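Local structure of RagA protein (Porphyromonas gingivalis, 6SLN) at residues V102-S107 / S182-K187; R470-R475 / G487-R492; M397-N402 / Q887-K892; M795-G800 / T834-S839; D709-V714 / S724-V729. The protein is a TonB-dependent receptor of the outer membrane that probably takes up nutrients such as peptides, with energy supplied through TonB. All coordinates share one frame; numbering follows the deposited sequence.

Contact 1 of 5, residues V102-S107 / S182-K187; sequences VAKVSS and SMSVLK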
# COMPACT_ATOMS: atom_id res chain seq x y z
N VAL A 102 -6.06 -18.21 -42.79
CA VAL A 102 -6.46 -18.64 -41.45
C VAL A 102 -5.95 -20.06 -41.19
O VAL A 102 -6.17 -20.95 -42.01
CB VAL A 102 -7.99 -18.60 -41.27
CG1 VAL A 102 -8.35 -19.07 -39.87
CG2 VAL A 102 -8.52 -17.21 -41.54
N ALA A 103 -5.29 -20.26 -40.05
CA ALA A 103 -4.76 -21.55 -39.63
C ALA A 103 -5.34 -21.92 -38.28
O ALA A 103 -5.37 -21.08 -37.38
CB ALA A 103 -3.24 -21.54 -39.55
N LYS A 104 -5.79 -23.17 -38.14
CA LYS A 104 -6.50 -23.61 -36.94
C LYS A 104 -5.79 -24.79 -36.29
O LYS A 104 -5.46 -25.78 -36.97
CB LYS A 104 -7.94 -24.01 -37.26
CG LYS A 104 -8.73 -24.41 -36.01
CD LYS A 104 -10.13 -24.89 -36.34
CE LYS A 104 -11.18 -23.98 -35.70
NZ LYS A 104 -12.39 -24.76 -35.28
N VAL A 105 -5.60 -24.72 -34.97
CA VAL A 105 -4.90 -25.76 -34.23
C VAL A 105 -5.87 -26.43 -33.28
O VAL A 105 -6.61 -25.76 -32.55
CB VAL A 105 -3.69 -25.19 -33.48
CG1 VAL A 105 -3.16 -26.20 -32.53
CG2 VAL A 105 -2.61 -24.83 -34.46
N SER A 106 -5.86 -27.77 -33.30
CA SER A 106 -6.77 -28.63 -32.56
C SER A 106 -6.44 -28.63 -31.06
O SER A 106 -5.36 -28.20 -30.63
CB SER A 106 -6.72 -30.04 -33.15
OG SER A 106 -6.93 -31.02 -32.15
N SER A 107 -7.38 -29.14 -30.25
CA SER A 107 -7.15 -29.17 -28.81
C SER A 107 -5.98 -30.07 -28.44
O SER A 107 -5.27 -29.79 -27.47
CB SER A 107 -8.43 -29.57 -28.06
OG SER A 107 -8.86 -30.89 -28.32
N SER A 182 -10.07 -24.96 -29.68
CA SER A 182 -9.24 -24.74 -30.85
C SER A 182 -8.53 -23.41 -30.67
O SER A 182 -8.79 -22.65 -29.74
CB SER A 182 -10.07 -24.76 -32.13
OG SER A 182 -11.34 -24.16 -31.93
N MET A 183 -7.59 -23.17 -31.57
CA MET A 183 -6.92 -21.88 -31.67
C MET A 183 -6.74 -21.58 -33.14
O MET A 183 -6.17 -22.38 -33.89
CB MET A 183 -5.58 -21.89 -30.94
CG MET A 183 -4.76 -20.66 -31.18
SD MET A 183 -3.24 -20.67 -30.23
CE MET A 183 -3.85 -21.04 -28.58
N SER A 184 -7.30 -20.45 -33.57
CA SER A 184 -7.20 -19.99 -34.94
C SER A 184 -6.20 -18.85 -35.02
O SER A 184 -6.24 -17.92 -34.21
CB SER A 184 -8.57 -19.54 -35.47
OG SER A 184 -9.54 -20.55 -35.34
N VAL A 185 -5.29 -18.93 -35.98
CA VAL A 185 -4.33 -17.85 -36.20
C VAL A 185 -4.71 -17.17 -37.50
O VAL A 185 -4.77 -17.82 -38.55
CB VAL A 185 -2.88 -18.37 -36.21
CG1 VAL A 185 -1.90 -17.20 -36.40
CG2 VAL A 185 -2.59 -19.08 -34.91
N LEU A 186 -5.01 -15.88 -37.41
CA LEU A 186 -5.42 -15.08 -38.56
C LEU A 186 -4.25 -14.23 -39.04
O LEU A 186 -3.72 -13.40 -38.28
CB LEU A 186 -6.61 -14.19 -38.20
CG LEU A 186 -7.70 -14.80 -37.33
CD1 LEU A 186 -8.77 -13.78 -37.16
CD2 LEU A 186 -8.27 -16.05 -37.97
N LYS A 187 -3.85 -14.43 -40.30
CA LYS A 187 -2.60 -13.88 -40.80
C LYS A 187 -2.75 -12.67 -41.71
O LYS A 187 -1.79 -11.89 -41.82
CB LYS A 187 -1.81 -14.97 -41.54
CG LYS A 187 -1.73 -16.28 -40.78
CD LYS A 187 -0.67 -17.23 -41.35
CE LYS A 187 -1.27 -18.61 -41.69
NZ LYS A 187 -0.30 -19.57 -42.33
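An antiparallel strand pairing closes one border of the plug sheet: strand 102-106 is one of its two border strands, and 180-186 lies beside it. The segment axes run at 161°, and two hydrogen-bonded pairs fix the register. Ala-103 N gives to Val-185 O (2.9 Å) and Val-185 N returns a nearly straight bond to Ala-103 O (2.6 Å), while Val-105 and Met-183 repeat the exchange. This mixed sheet is the core of the plug domain, the fold that fills the barrel in TonB-dependent receptors. On one face Val-102, CG1 anti to the backbone N, lies alongside Leu-186, and CG1 reaches Leu-186 CD2 at 3.6 Å. Lys-104 suits a more open position: its chain, extended to CD and bent at chi3, passes Ser-184, CE 3.8 Å from Ser-184 OG. The opposite face carries Val-105, Met-183 and Val-185, beta-branched or flexible apolar groups that fill a buried layer. There the small Ala-103 has CB 4.1 Å from Lys-187 CE, whose ammonium salt-bridges Asp-738 and bonds Ala-127 O.

Contact 2 of 5, residues R470-R475 / G487-R492; sequences RTSSKR and GERRER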
# COMPACT_ATOMS: atom_id res chain seq x y z
N ARG A 470 -1.48 -9.34 -4.65
CA ARG A 470 -0.71 -8.92 -3.49
C ARG A 470 0.63 -9.63 -3.55
O ARG A 470 0.70 -10.85 -3.73
CB ARG A 470 -1.45 -9.25 -2.19
CG ARG A 470 -2.66 -8.34 -1.95
CD ARG A 470 -2.20 -6.97 -1.51
NE ARG A 470 -1.87 -6.94 -0.09
CZ ARG A 470 -0.63 -7.10 0.39
NH1 ARG A 470 0.40 -7.28 -0.43
NH2 ARG A 470 -0.41 -7.05 1.70
N THR A 471 1.69 -8.86 -3.45
CA THR A 471 3.01 -9.44 -3.32
C THR A 471 3.57 -8.99 -1.99
O THR A 471 3.23 -7.92 -1.47
CB THR A 471 3.95 -9.04 -4.45
OG1 THR A 471 4.18 -7.62 -4.41
CG2 THR A 471 3.33 -9.41 -5.75
N SER A 472 4.43 -9.85 -1.44
CA SER A 472 4.97 -9.67 -0.12
C SER A 472 6.43 -10.04 -0.19
O SER A 472 6.78 -11.08 -0.76
CB SER A 472 4.24 -10.53 0.91
OG SER A 472 4.72 -10.21 2.19
N SER A 473 7.28 -9.21 0.38
CA SER A 473 8.71 -9.42 0.27
C SER A 473 9.36 -8.98 1.58
O SER A 473 9.00 -7.96 2.16
CB SER A 473 9.27 -8.65 -0.93
OG SER A 473 10.59 -8.19 -0.69
N LYS A 474 10.33 -9.77 2.04
CA LYS A 474 10.97 -9.51 3.32
C LYS A 474 12.48 -9.59 3.19
O LYS A 474 13.02 -10.37 2.40
CB LYS A 474 10.49 -10.50 4.41
CG LYS A 474 9.13 -10.15 4.99
CD LYS A 474 8.84 -10.98 6.21
CE LYS A 474 7.49 -11.63 6.09
NZ LYS A 474 6.97 -12.02 7.42
N ARG A 475 13.16 -8.77 3.99
CA ARG A 475 14.58 -8.90 4.29
C ARG A 475 14.67 -9.31 5.76
O ARG A 475 14.47 -8.49 6.66
CB ARG A 475 15.32 -7.60 4.03
CG ARG A 475 16.58 -7.76 3.26
CD ARG A 475 17.38 -6.45 3.01
NE ARG A 475 16.64 -5.42 2.27
CZ ARG A 475 16.24 -5.50 1.00
NH1 ARG A 475 16.49 -6.58 0.27
NH2 ARG A 475 15.57 -4.49 0.46
N GLY A 487 15.74 -5.84 9.74
CA GLY A 487 15.01 -6.43 8.65
C GLY A 487 14.14 -5.41 7.92
O GLY A 487 13.93 -4.28 8.37
N GLU A 488 13.64 -5.83 6.76
CA GLU A 488 12.85 -4.96 5.90
C GLU A 488 11.69 -5.76 5.33
O GLU A 488 11.71 -6.99 5.25
CB GLU A 488 13.71 -4.35 4.77
CG GLU A 488 15.15 -4.00 5.20
CD GLU A 488 15.90 -3.07 4.24
OE1 GLU A 488 15.46 -2.90 3.08
OE2 GLU A 488 16.95 -2.51 4.64
N ARG A 489 10.67 -5.04 4.90
CA ARG A 489 9.50 -5.70 4.36
C ARG A 489 8.86 -4.75 3.38
O ARG A 489 8.86 -3.54 3.61
CB ARG A 489 8.54 -6.08 5.47
CG ARG A 489 7.27 -6.72 4.98
CD ARG A 489 6.41 -7.18 6.12
NE ARG A 489 5.34 -8.05 5.67
CZ ARG A 489 4.51 -8.68 6.50
NH1 ARG A 489 4.64 -8.51 7.82
NH2 ARG A 489 3.54 -9.46 6.02
N ARG A 490 8.33 -5.29 2.28
CA ARG A 490 7.66 -4.48 1.26
C ARG A 490 6.38 -5.20 0.86
O ARG A 490 6.38 -6.42 0.66
CB ARG A 490 8.56 -4.23 0.04
CG ARG A 490 7.84 -3.73 -1.24
CD ARG A 490 8.70 -2.76 -2.07
NE ARG A 490 10.06 -3.24 -2.29
CZ ARG A 490 10.38 -4.33 -2.99
NH1 ARG A 490 9.44 -5.08 -3.55
NH2 ARG A 490 11.66 -4.69 -3.12
N GLU A 491 5.29 -4.45 0.80
CA GLU A 491 4.00 -5.00 0.41
C GLU A 491 3.42 -4.19 -0.74
O GLU A 491 3.49 -2.95 -0.76
CB GLU A 491 3.02 -4.98 1.59
CG GLU A 491 3.52 -5.70 2.78
CD GLU A 491 3.23 -7.17 2.73
OE1 GLU A 491 2.30 -7.56 2.00
OE2 GLU A 491 3.92 -7.94 3.43
N ARG A 492 2.82 -4.89 -1.69
CA ARG A 492 2.36 -4.26 -2.91
C ARG A 492 0.98 -4.76 -3.25
O ARG A 492 0.63 -5.92 -2.99
CB ARG A 492 3.30 -4.55 -4.09
CG ARG A 492 4.41 -3.56 -4.22
CD ARG A 492 5.42 -4.12 -5.13
NE ARG A 492 6.60 -3.27 -5.22
CZ ARG A 492 7.72 -3.66 -5.82
NH1 ARG A 492 7.77 -4.87 -6.35
NH2 ARG A 492 8.76 -2.84 -5.89
O HOH W 1 6.15 -6.89 -6.37
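The beta hairpin of strands 456-475 and 487-510, two neighbours of the barrel wall, is joined here by antiparallel backbone bonds and a network of charged side chains. Arg-470, bent at chi2 and chi3, curls its guanidinium across the strand gap and grips Glu-491 end-on: NH2 meets OE1 at 2.8 Å and NH1 reaches the same oxygen. The two flat groups stand 88° apart. NH1 of Arg-470 also bonds Arg-492 O (2.9 Å). Glu-491 OE2 accepts from Ser-472 OG at 2.7 Å and, by its anti lone pair, from Arg-489 NE at 2.7 Å. Long arginines can span the strand gap, and glutamate offers two oxygens to three side chains. The extended Arg-489 continues to Met-546 O and to an acidic side chain of another protein's chain. On the opposite face Arg-475 holds Glu-488 side-on, NE to OE1 at 2.9 Å. Water 1 bridges Thr-471 OG1 and Arg-492 NH1, and Arg-492 NE pairs with Glu-561. Such antiparallel hairpins build the TonB-dependent receptor barrel.

Contact 3 of 5, residues M397-N402 / Q887-K892; sequences MPRYYN and QLNKDK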
# COMPACT_ATOMS: atom_id res chain seq x y z
N MET A 397 32.50 -19.76 -12.18
CA MET A 397 33.00 -19.87 -10.82
C MET A 397 34.27 -20.71 -10.81
O MET A 397 34.26 -21.82 -11.36
CB MET A 397 31.93 -20.46 -9.88
CG MET A 397 30.84 -19.47 -9.40
SD MET A 397 31.50 -18.02 -8.58
CE MET A 397 32.48 -18.68 -7.25
N PRO A 398 35.37 -20.21 -10.26
CA PRO A 398 36.54 -21.07 -10.03
C PRO A 398 36.10 -22.37 -9.38
O PRO A 398 35.36 -22.38 -8.42
CB PRO A 398 37.42 -20.24 -9.08
CG PRO A 398 37.03 -18.83 -9.34
CD PRO A 398 35.56 -18.86 -9.69
N ARG A 399 36.54 -23.48 -9.95
CA ARG A 399 36.09 -24.77 -9.46
C ARG A 399 36.70 -25.14 -8.11
O ARG A 399 36.20 -26.06 -7.46
CB ARG A 399 36.38 -25.83 -10.51
CG ARG A 399 35.22 -26.09 -11.44
CD ARG A 399 34.98 -24.92 -12.35
NE ARG A 399 33.98 -25.26 -13.34
CZ ARG A 399 32.82 -24.64 -13.47
NH1 ARG A 399 32.51 -23.61 -12.67
NH2 ARG A 399 31.97 -25.05 -14.39
N TYR A 400 37.71 -24.42 -7.63
CA TYR A 400 38.25 -24.63 -6.30
C TYR A 400 37.48 -23.87 -5.23
O TYR A 400 37.84 -23.95 -4.04
CB TYR A 400 39.73 -24.23 -6.23
CG TYR A 400 40.11 -22.90 -6.86
CD1 TYR A 400 39.87 -21.69 -6.21
CD2 TYR A 400 40.74 -22.86 -8.10
CE1 TYR A 400 40.24 -20.49 -6.78
CE2 TYR A 400 41.10 -21.66 -8.69
CZ TYR A 400 40.85 -20.47 -8.03
OH TYR A 400 41.22 -19.27 -8.62
N TYR A 401 36.45 -23.13 -5.62
CA TYR A 401 35.52 -22.52 -4.68
C TYR A 401 34.34 -23.46 -4.53
O TYR A 401 33.75 -23.89 -5.52
CB TYR A 401 35.06 -21.15 -5.17
CG TYR A 401 36.08 -20.10 -4.94
CD1 TYR A 401 36.90 -20.14 -3.83
CD2 TYR A 401 36.28 -19.09 -5.87
CE1 TYR A 401 37.87 -19.18 -3.62
CE2 TYR A 401 37.25 -18.13 -5.69
CZ TYR A 401 38.05 -18.18 -4.56
OH TYR A 401 39.00 -17.20 -4.37
N ASN A 402 34.00 -23.77 -3.29
CA ASN A 402 33.10 -24.88 -2.98
C ASN A 402 31.94 -24.36 -2.14
O ASN A 402 32.16 -23.95 -0.98
CB ASN A 402 33.84 -25.98 -2.23
CG ASN A 402 32.98 -27.20 -1.98
OD1 ASN A 402 31.98 -27.45 -2.65
ND2 ASN A 402 33.37 -27.97 -1.01
N GLN A 887 39.86 -13.54 -12.71
CA GLN A 887 39.41 -14.31 -11.56
C GLN A 887 38.32 -15.30 -11.92
O GLN A 887 37.92 -16.09 -11.07
CB GLN A 887 38.92 -13.38 -10.46
CG GLN A 887 37.56 -12.76 -10.75
CD GLN A 887 37.67 -11.35 -11.28
OE1 GLN A 887 38.47 -11.06 -12.19
NE2 GLN A 887 36.89 -10.44 -10.70
N LEU A 888 37.82 -15.27 -13.15
CA LEU A 888 36.75 -16.16 -13.55
C LEU A 888 37.32 -17.40 -14.23
O LEU A 888 38.33 -17.34 -14.94
CB LEU A 888 35.78 -15.48 -14.51
CG LEU A 888 35.32 -14.10 -14.09
CD1 LEU A 888 34.39 -13.53 -15.16
CD2 LEU A 888 34.62 -14.22 -12.76
N ASN A 889 36.64 -18.52 -14.01
CA ASN A 889 36.98 -19.74 -14.73
C ASN A 889 36.81 -19.50 -16.22
O ASN A 889 35.89 -18.80 -16.64
CB ASN A 889 36.10 -20.90 -14.27
CG ASN A 889 36.63 -22.25 -14.71
OD1 ASN A 889 37.84 -22.50 -14.67
ND2 ASN A 889 35.72 -23.14 -15.12
N LYS A 890 37.73 -20.05 -17.01
CA LYS A 890 37.84 -19.80 -18.43
C LYS A 890 37.82 -21.10 -19.22
O LYS A 890 38.01 -22.19 -18.67
CB LYS A 890 39.13 -19.03 -18.76
CG LYS A 890 39.26 -17.70 -18.05
CD LYS A 890 38.42 -16.63 -18.74
CE LYS A 890 38.27 -15.38 -17.87
NZ LYS A 890 39.55 -14.76 -17.41
N ASP A 891 37.58 -20.97 -20.52
CA ASP A 891 37.65 -22.10 -21.43
C ASP A 891 39.07 -22.67 -21.50
O ASP A 891 40.05 -21.92 -21.56
CB ASP A 891 37.17 -21.68 -22.82
CG ASP A 891 37.03 -22.83 -23.77
OD1 ASP A 891 38.03 -23.57 -23.97
OD2 ASP A 891 35.93 -23.00 -24.36
N LYS A 892 39.17 -24.01 -21.51
CA LYS A 892 40.47 -24.69 -21.61
C LYS A 892 41.33 -24.16 -22.75
O LYS A 892 42.55 -24.31 -22.72
CB LYS A 892 40.27 -26.20 -21.81
CG LYS A 892 39.91 -26.99 -20.56
CD LYS A 892 39.41 -28.39 -20.91
CE LYS A 892 38.95 -29.17 -19.66
NZ LYS A 892 40.06 -29.74 -18.83
O HOH W 2 38.13 -23.69 -12.06
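Asn-889 points toward the other loop, and its side chain can be followed atom by atom. CB rests 3.6 Å from Met-397 O, just where the chain has left helix 390-396. With CG anti to the backbone N (chi1 -165°), the amide is carried on to Arg-399, its CG lying 3.9 Å from Arg-399 CD. At the tip the two sides part. OD1 takes a weak hydrogen bond from water 2, which in turn accepts from Arg-399 N at 2.7 Å. ND2 lies over one face of the Arg-399 guanidinium; its 3.3 Å approach to Arg-399 NE brings two donors together, a packing contact and not a hydrogen bond, and the N-H is used instead on Met-240 O. Asparagine suits the spot because it offers an acceptor, a donor and a flat face on a short stem. The guanidinium is itself tied down, NH1 giving to Met-397 O at 2.8 Å and NH2 to Val-394 O. Beside it the Pro-398 ring packs by CG 3.4 Å from Gln-887 O. The contact is packing between two irregular loops that connect barrel strands, the first leaving helix 390-396 through a type I beta turn from Pro-398 to Tyr-401.

Contact 4 of 5, residues M795-G800 / T834-S839; sequences MAEYAG and TRIDKS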
# COMPACT_ATOMS: atom_id res chain seq x y z
N MET A 795 29.32 -5.44 -36.84
CA MET A 795 30.53 -5.67 -36.05
C MET A 795 31.72 -5.73 -36.99
O MET A 795 31.57 -5.82 -38.21
CB MET A 795 30.43 -6.95 -35.23
CG MET A 795 29.97 -8.17 -36.01
SD MET A 795 29.33 -9.44 -34.91
CE MET A 795 27.72 -8.80 -34.48
N ALA A 796 32.91 -5.68 -36.39
CA ALA A 796 34.11 -5.98 -37.14
C ALA A 796 34.13 -7.46 -37.50
O ALA A 796 33.50 -8.28 -36.83
CB ALA A 796 35.36 -5.61 -36.35
N GLU A 797 34.81 -7.79 -38.59
CA GLU A 797 34.97 -9.17 -39.02
C GLU A 797 36.29 -9.69 -38.47
O GLU A 797 37.37 -9.31 -38.95
CB GLU A 797 34.91 -9.29 -40.54
CG GLU A 797 33.63 -8.74 -41.12
CD GLU A 797 33.40 -9.17 -42.55
OE1 GLU A 797 34.34 -9.68 -43.19
OE2 GLU A 797 32.26 -8.98 -43.03
N TYR A 798 36.20 -10.55 -37.45
CA TYR A 798 37.37 -11.14 -36.81
C TYR A 798 38.14 -11.98 -37.82
O TYR A 798 37.55 -12.80 -38.53
CB TYR A 798 36.92 -12.01 -35.63
CG TYR A 798 38.07 -12.58 -34.85
CD1 TYR A 798 38.85 -11.77 -34.03
CD2 TYR A 798 38.40 -13.93 -34.94
CE1 TYR A 798 39.91 -12.29 -33.33
CE2 TYR A 798 39.45 -14.46 -34.24
CZ TYR A 798 40.20 -13.63 -33.43
OH TYR A 798 41.26 -14.15 -32.73
N ALA A 799 39.45 -11.76 -37.91
CA ALA A 799 40.27 -12.56 -38.83
C ALA A 799 40.91 -13.72 -38.07
O ALA A 799 40.41 -14.85 -38.12
CB ALA A 799 41.34 -11.70 -39.51
N GLY A 800 41.99 -13.45 -37.37
CA GLY A 800 42.49 -14.41 -36.40
C GLY A 800 43.56 -13.80 -35.54
O GLY A 800 43.37 -12.73 -34.95
N THR A 834 31.12 -3.45 -39.81
CA THR A 834 30.49 -3.53 -41.11
C THR A 834 29.11 -4.15 -40.94
O THR A 834 28.84 -4.85 -39.97
CB THR A 834 31.33 -4.38 -42.07
OG1 THR A 834 30.59 -4.65 -43.26
CG2 THR A 834 31.67 -5.70 -41.42
N ARG A 835 28.21 -3.87 -41.89
CA ARG A 835 26.96 -4.61 -41.87
C ARG A 835 27.22 -6.05 -42.26
O ARG A 835 27.99 -6.34 -43.19
CB ARG A 835 25.92 -3.98 -42.80
CG ARG A 835 24.49 -4.28 -42.33
CD ARG A 835 23.43 -4.39 -43.43
NE ARG A 835 23.74 -5.42 -44.42
CZ ARG A 835 24.37 -5.17 -45.57
NH1 ARG A 835 24.62 -6.16 -46.44
NH2 ARG A 835 24.76 -3.93 -45.85
N ILE A 836 26.60 -6.97 -41.54
CA ILE A 836 26.78 -8.40 -41.73
C ILE A 836 25.54 -8.97 -42.40
O ILE A 836 24.41 -8.62 -42.02
CB ILE A 836 27.08 -9.09 -40.39
CG1 ILE A 836 28.27 -8.40 -39.73
CG2 ILE A 836 27.27 -10.58 -40.56
CD1 ILE A 836 29.60 -8.67 -40.43
N ASP A 837 25.73 -9.84 -43.39
CA ASP A 837 24.60 -10.44 -44.07
C ASP A 837 23.99 -11.57 -43.23
O ASP A 837 23.84 -12.70 -43.71
CB ASP A 837 25.02 -10.96 -45.45
CG ASP A 837 23.85 -11.09 -46.41
OD1 ASP A 837 22.83 -10.37 -46.24
OD2 ASP A 837 23.95 -11.92 -47.34
N LYS A 838 23.64 -11.26 -41.99
CA LYS A 838 22.95 -12.20 -41.11
C LYS A 838 21.87 -11.40 -40.41
O LYS A 838 22.17 -10.34 -39.85
CB LYS A 838 23.92 -12.83 -40.11
CG LYS A 838 25.04 -13.66 -40.72
CD LYS A 838 26.12 -14.00 -39.69
CE LYS A 838 27.34 -14.68 -40.31
NZ LYS A 838 28.62 -14.06 -39.83
N SER A 839 20.62 -11.88 -40.46
CA SER A 839 19.49 -11.08 -40.00
C SER A 839 19.19 -11.31 -38.53
O SER A 839 19.26 -12.44 -38.05
CB SER A 839 18.21 -11.36 -40.82
OG SER A 839 18.44 -11.39 -42.22
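Met-795 opens the segment with the one bridged pair between the segments, part of the pairing of strand 833-836 with strand 792-802 in a small antiparallel sheet separate from the barrel strands; Ile-836 adds a backbone bond to Phe-793. Met-795 N gives to Thr-834 O at 3.2 Å, in the plane of that carbonyl. The return bond, Thr-834 N to Met-795 O, measures 2.9 Å, its donor standing 59° above the carbonyl plane. The methionine holds CG in the crowded place between backbone N and carbonyl carbon (chi1 49°), where it meets Ile-836 CG1 at 4.1 Å and crosses that side chain at about a right angle; beyond, it touches Leu-921. A flexible thioether chain and a branched isoleucine suit this buried place because both present hydrocarbon to each other. Ala-796 turns away, its small methyl set against Trp-810 and Leu-832. Glu-797 comes back with an extended chain whose methylenes do the work: CG lies 3.6 Å from Thr-834 CG2, and the carboxylate slides past Ile-836, OE2 coming 3.7 Å from its CD1. From here the backbone turns to another neighbour, Glu-797 bonding Tyr-811 and Ala-799 bonding Leu-809 of strand 807-812. The partner segment bends at the inverse gamma turn centred on Asp-837. Just before that turn, Thr-834 OG1, anti to its own backbone N, donates to Arg-835 O at 3.1 Å.

Contact 5 of 5, residues D709-V714 / S724-V729; sequences DMLIDV and SQYQNV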
# COMPACT_ATOMS: atom_id res chain seq x y z
N ASP A 709 3.93 5.19 -41.73
CA ASP A 709 3.76 5.99 -40.51
C ASP A 709 4.36 5.26 -39.31
O ASP A 709 3.80 5.25 -38.21
CB ASP A 709 2.30 6.36 -40.28
CG ASP A 709 1.77 7.35 -41.29
OD1 ASP A 709 2.43 7.51 -42.32
OD2 ASP A 709 0.71 7.98 -41.06
N MET A 710 5.52 4.64 -39.54
CA MET A 710 6.06 3.64 -38.63
C MET A 710 6.29 4.22 -37.24
O MET A 710 6.95 5.26 -37.07
CB MET A 710 7.36 3.09 -39.21
CG MET A 710 8.20 2.28 -38.25
SD MET A 710 9.17 1.02 -39.09
CE MET A 710 7.84 -0.13 -39.39
N LEU A 711 5.74 3.55 -36.23
CA LEU A 711 5.93 3.99 -34.84
C LEU A 711 7.32 3.58 -34.40
O LEU A 711 7.54 2.44 -34.02
CB LEU A 711 4.85 3.41 -33.93
CG LEU A 711 3.62 4.31 -33.99
CD1 LEU A 711 2.36 3.63 -33.46
CD2 LEU A 711 3.94 5.60 -33.24
N ILE A 712 8.26 4.50 -34.50
CA ILE A 712 9.61 4.24 -34.03
C ILE A 712 9.79 4.97 -32.71
O ILE A 712 9.46 6.16 -32.60
CB ILE A 712 10.68 4.67 -35.05
CG1 ILE A 712 10.56 3.85 -36.35
CG2 ILE A 712 12.07 4.56 -34.43
CD1 ILE A 712 11.82 3.88 -37.25
N ASP A 713 10.25 4.25 -31.70
CA ASP A 713 10.69 4.86 -30.45
C ASP A 713 12.05 5.47 -30.78
O ASP A 713 13.11 4.88 -30.58
CB ASP A 713 10.74 3.82 -29.33
CG ASP A 713 10.81 4.43 -27.95
OD1 ASP A 713 10.92 5.67 -27.86
OD2 ASP A 713 10.75 3.68 -26.96
N VAL A 714 11.99 6.68 -31.33
CA VAL A 714 13.18 7.25 -31.99
C VAL A 714 14.27 7.49 -30.95
O VAL A 714 14.00 8.09 -29.90
CB VAL A 714 12.81 8.54 -32.72
CG1 VAL A 714 14.06 9.34 -33.02
CG2 VAL A 714 12.04 8.23 -34.02
N SER A 724 14.52 8.83 -25.57
CA SER A 724 13.78 8.41 -26.75
C SER A 724 12.55 9.29 -26.83
O SER A 724 12.26 10.07 -25.92
CB SER A 724 13.44 6.91 -26.67
OG SER A 724 12.14 6.68 -26.18
N GLN A 725 11.84 9.18 -27.95
CA GLN A 725 10.56 9.85 -28.12
C GLN A 725 9.89 9.22 -29.32
O GLN A 725 10.47 9.20 -30.41
CB GLN A 725 10.73 11.35 -28.33
CG GLN A 725 9.42 12.05 -28.74
CD GLN A 725 8.33 11.95 -27.70
OE1 GLN A 725 8.53 12.29 -26.53
NE2 GLN A 725 7.17 11.46 -28.10
N TYR A 726 8.69 8.69 -29.12
CA TYR A 726 7.98 8.07 -30.22
C TYR A 726 7.66 9.09 -31.31
O TYR A 726 7.40 10.26 -31.04
CB TYR A 726 6.71 7.41 -29.69
CG TYR A 726 6.84 5.93 -29.49
CD1 TYR A 726 7.06 5.08 -30.57
CD2 TYR A 726 6.74 5.36 -28.23
CE1 TYR A 726 7.16 3.72 -30.40
CE2 TYR A 726 6.84 3.99 -28.04
CZ TYR A 726 7.06 3.18 -29.13
OH TYR A 726 7.16 1.83 -28.96
N GLN A 727 7.71 8.62 -32.57
CA GLN A 727 7.43 9.43 -33.75
C GLN A 727 6.92 8.51 -34.85
O GLN A 727 7.30 7.34 -34.93
CB GLN A 727 8.68 10.19 -34.23
CG GLN A 727 8.94 11.52 -33.50
CD GLN A 727 10.40 11.92 -33.51
OE1 GLN A 727 11.24 11.22 -34.05
NE2 GLN A 727 10.72 13.05 -32.89
N ASN A 728 6.05 9.04 -35.71
CA ASN A 728 5.64 8.33 -36.92
C ASN A 728 6.70 8.61 -37.98
O ASN A 728 6.75 9.70 -38.56
CB ASN A 728 4.25 8.78 -37.37
CG ASN A 728 3.21 8.52 -36.32
OD1 ASN A 728 2.90 9.39 -35.51
ND2 ASN A 728 2.68 7.29 -36.31
N VAL A 729 7.54 7.63 -38.23
CA VAL A 729 8.81 7.90 -38.89
C VAL A 729 9.36 6.63 -39.53
O VAL A 729 9.34 5.54 -38.94
CB VAL A 729 9.79 8.51 -37.86
CG1 VAL A 729 11.20 8.20 -38.24
CG2 VAL A 729 9.59 10.03 -37.79
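The ring of Tyr-726 and the side chain of Asp-713 meet first: Asp-713 CB lies over the ring face, 3.9 Å from the Tyr-726 ring centroid and 18° off its normal, a CH-pi contact, with carboxylate and ring stacked only 13° apart. The flat phenol ring thus covers the short aspartate stem. Leu-711 CD2 touches Tyr-726 CD1 at 4.1 Å. The carboxylate is held by Ser-724, whose OG gives a hydrogen bond to Asp-713 OD1. Valines fill the other face, Val-714 CG2 packing 4.3 Å from Val-729 CG1. Antiparallel bonds of the hairpin 696-715/724-728 set these positions, among them Ile-712 N to Gln-727 O at 3.0 Å. At the far end Asn-728 ND2 gives a nearly straight bond (171°) to Asp-709 O, its other N-H serving Ser-676 O. Further out, Lys-679 pairs with Asp-709, and the backbone of Leu-711 bonds Ala-154 in the plug. A carboxylate receiving a serine hydroxyl beside a ring face is probably ionised, its charge partly offset by that donor.

Contact 1 alone belongs to the plug, buried inside the barrel and built mainly from backbone bonds and aliphatic side chains. Contacts 2 and 5 are both hairpins reaching the barrel strands, about 38 Å apart between centres and only partly buried; the first relies on salt bridges, one of whose arginines also pairs with an acidic side chain of another protein's chain, whereas the second uses an aromatic face and an amide. Contact 4 is buried in a separate small sheet, with mostly hydrocarbon packing. Contact 3 has no strand pairing and rests on an amide packed over a guanidinium face and a water held weakly on one side; its loop encloses contacts 2, 4 and 5 along the chain.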